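Aspartate aminotransferase (Thermotoga maritima, PDB 1O4S) catalyses the reversible, pyridoxal-phosphate-dependent transfer of the amino group of L-aspartate to 2-oxoglutarate, giving oxaloacetate and L-glutamate, and works as a homodimer. Local coordinates at residues 195-200 with 229-234. Sequence-based numbering, arbitrary orientation.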
loop_
_atom_site.group_PDB
_atom_site.type_symbol
_atom_site.label_atom_id
_atom_site.label_comp_id
_atom_site.label_asym_id
_atom_site.label_seq_id
_atom_site.Cartn_x
_atom_site.Cartn_y
_atom_site.Cartn_z
ATOM N N PHE B 195 -22.496 -22.671 11.644
ATOM C CA PHE B 195 -22.167 -22.270 10.278
ATOM C C PHE B 195 -20.644 -22.354 10.007
ATOM O O PHE B 195 -20.225 -22.934 9.016
ATOM C CB PHE B 195 -22.710 -20.860 9.985
ATOM C CG PHE B 195 -22.246 -20.301 8.672
ATOM C CD1 PHE B 195 -22.940 -20.581 7.497
ATOM C CD2 PHE B 195 -21.101 -19.514 8.606
ATOM C CE1 PHE B 195 -22.488 -20.077 6.267
ATOM C CE2 PHE B 195 -20.654 -19.012 7.404
ATOM C CZ PHE B 195 -21.342 -19.294 6.220
ATOM N N LEU B 196 -19.836 -21.807 10.914
ATOM C CA LEU B 196 -18.384 -21.731 10.760
ATOM C C LEU B 196 -17.697 -23.092 10.786
ATOM O O LEU B 196 -16.807 -23.341 9.987
ATOM C CB LEU B 196 -17.790 -20.817 11.863
ATOM C CG LEU B 196 -18.329 -19.383 11.836
ATOM C CD1 LEU B 196 -17.803 -18.562 13.000
ATOM C CD2 LEU B 196 -17.963 -18.707 10.477
ATOM N N GLU B 197 -18.092 -23.946 11.729
ATOM C CA GLU B 197 -17.629 -25.345 11.806
ATOM C C GLU B 197 -17.923 -26.091 10.517
ATOM O O GLU B 197 -17.100 -26.875 10.036
ATOM C CB GLU B 197 -18.316 -26.101 12.972
ATOM C CG GLU B 197 -17.935 -25.568 14.348
ATOM C CD GLU B 197 -18.577 -26.310 15.509
ATOM O OE1 GLU B 197 -19.801 -26.600 15.478
ATOM O OE2 GLU B 197 -17.838 -26.595 16.471
ATOM N N GLY B 198 -19.111 -25.846 9.975
ATOM C CA GLY B 198 -19.533 -26.458 8.735
ATOM C C GLY B 198 -18.744 -25.930 7.558
ATOM O O GLY B 198 -18.398 -26.682 6.652
ATOM N N LEU B 199 -18.419 -24.638 7.585
ATOM C CA LEU B 199 -17.713 -24.024 6.480
ATOM C C LEU B 199 -16.285 -24.575 6.452
ATOM O O LEU B 199 -15.731 -24.842 5.403
ATOM C CB LEU B 199 -17.723 -22.506 6.642
ATOM C CG LEU B 199 -17.917 -21.532 5.473
ATOM C CD1 LEU B 199 -17.073 -20.295 5.748
ATOM C CD2 LEU B 199 -17.608 -22.093 4.111
ATOM N N VAL B 200 -15.702 -24.752 7.628
ATOM C CA VAL B 200 -14.374 -25.338 7.764
ATOM C C VAL B 200 -14.348 -26.805 7.263
ATOM O O VAL B 200 -13.340 -27.250 6.720
ATOM C CB VAL B 200 -13.903 -25.268 9.253
ATOM C CG1 VAL B 200 -12.776 -26.278 9.551
ATOM C CG2 VAL B 200 -13.490 -23.896 9.605
ATOM N N LEU B 229 -10.871 -19.034 13.971
ATOM C CA LEU B 229 -9.819 -19.677 14.767
ATOM C C LEU B 229 -10.329 -20.459 16.020
ATOM O O LEU B 229 -9.565 -21.217 16.622
ATOM C CB LEU B 229 -8.775 -18.646 15.171
ATOM C CG LEU B 229 -8.124 -17.879 14.003
ATOM C CD1 LEU B 229 -6.990 -17.025 14.545
ATOM C CD2 LEU B 229 -7.608 -18.767 12.894
ATOM N N ASP B 230 -11.595 -20.256 16.397
ATOM C CA ASP B 230 -12.292 -21.117 17.379
ATOM C C ASP B 230 -12.690 -22.505 16.836
ATOM O O ASP B 230 -12.771 -23.475 17.593
ATOM C CB ASP B 230 -13.552 -20.411 17.906
ATOM C CG ASP B 230 -13.238 -19.293 18.932
ATOM O OD1 ASP B 230 -13.909 -18.243 18.889
ATOM O OD2 ASP B 230 -12.363 -19.395 19.818
ATOM N N VAL B 231 -12.934 -22.581 15.527
ATOM C CA VAL B 231 -13.442 -23.799 14.876
ATOM C C VAL B 231 -12.461 -24.471 13.888
ATOM O O VAL B 231 -12.771 -25.500 13.297
ATOM C CB VAL B 231 -14.779 -23.516 14.153
ATOM C CG1 VAL B 231 -15.853 -23.108 15.169
ATOM C CG2 VAL B 231 -14.626 -22.447 13.077
ATOM N N SER B 232 -11.285 -23.886 13.714
ATOM C CA SER B 232 -10.288 -24.441 12.820
ATOM C C SER B 232 -9.232 -25.094 13.686
ATOM O O SER B 232 -9.129 -24.799 14.871
ATOM C CB SER B 232 -9.660 -23.336 11.963
ATOM O OG SER B 232 -8.660 -22.603 12.668
ATOM N N GLU B 233 -8.508 -26.037 13.100
ATOM C CA GLU B 233 -7.184 -26.428 13.581
ATOM C C GLU B 233 -6.283 -26.119 12.391
ATOM O O GLU B 233 -6.583 -26.535 11.241
ATOM C CB GLU B 233 -7.075 -27.930 13.887
ATOM C CG GLU B 233 -7.914 -28.466 15.048
ATOM C CD GLU B 233 -8.148 -29.974 14.953
ATOM O OE1 GLU B 233 -7.562 -30.638 14.049
ATOM O OE2 GLU B 233 -8.933 -30.506 15.782
ATOM N N GLY B 234 -5.190 -25.414 12.635
ATOM C CA GLY B 234 -4.246 -25.138 11.568
ATOM C C GLY B 234 -4.739 -24.139 10.536
ATOM O O GLY B 234 -5.904 -23.723 10.514
#
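Val231 pushes its side chain against the helix that carries Leu196, Glu197 and Val200, and on the 229-234 side nearly all of the contact is made by this one residue. Its CB lies over the start of the Glu197 side chain, 3.8 Å from Glu197 CG. From there the two methyls part. Val231 CG1 presses on the same Glu197 methylene, CG1 to CG being a tight 3.3 Å, and the two side chains cross at about a right angle. The other methyl, CG2, reaches between Leu196 and Val200: it meets Leu196 CB at 3.8 Å and, with Val200 CG2 at 3.9 Å, closes a small apolar cluster. Val200 also borders the backbone, its CG1 lying 3.8 Å from Val231 O; with CG1 anti to the backbone N (chi1 160°), both methyls come near that carbonyl. Glu197 makes its close contact through CG; its OE2 forms a salt bridge with Arg193, one helical turn back. An alanine in place of Val231 would probably open a gap beside Leu196 CB and Val200 CG2 and take away the methyl that presses on Glu197 CG. In the fold this is plain packing away from the cofactor, joining helix 193-206 to the short helix 228-231 that precedes strand 238-243. Leu196 also touches Ile180 of strand 175-180 in the seven-stranded sheet, while Leu229 of the short helix packs on Ile238 and Tyr240 of strand 238-243 and on Ile91 and Tyr95 of helix 81-95.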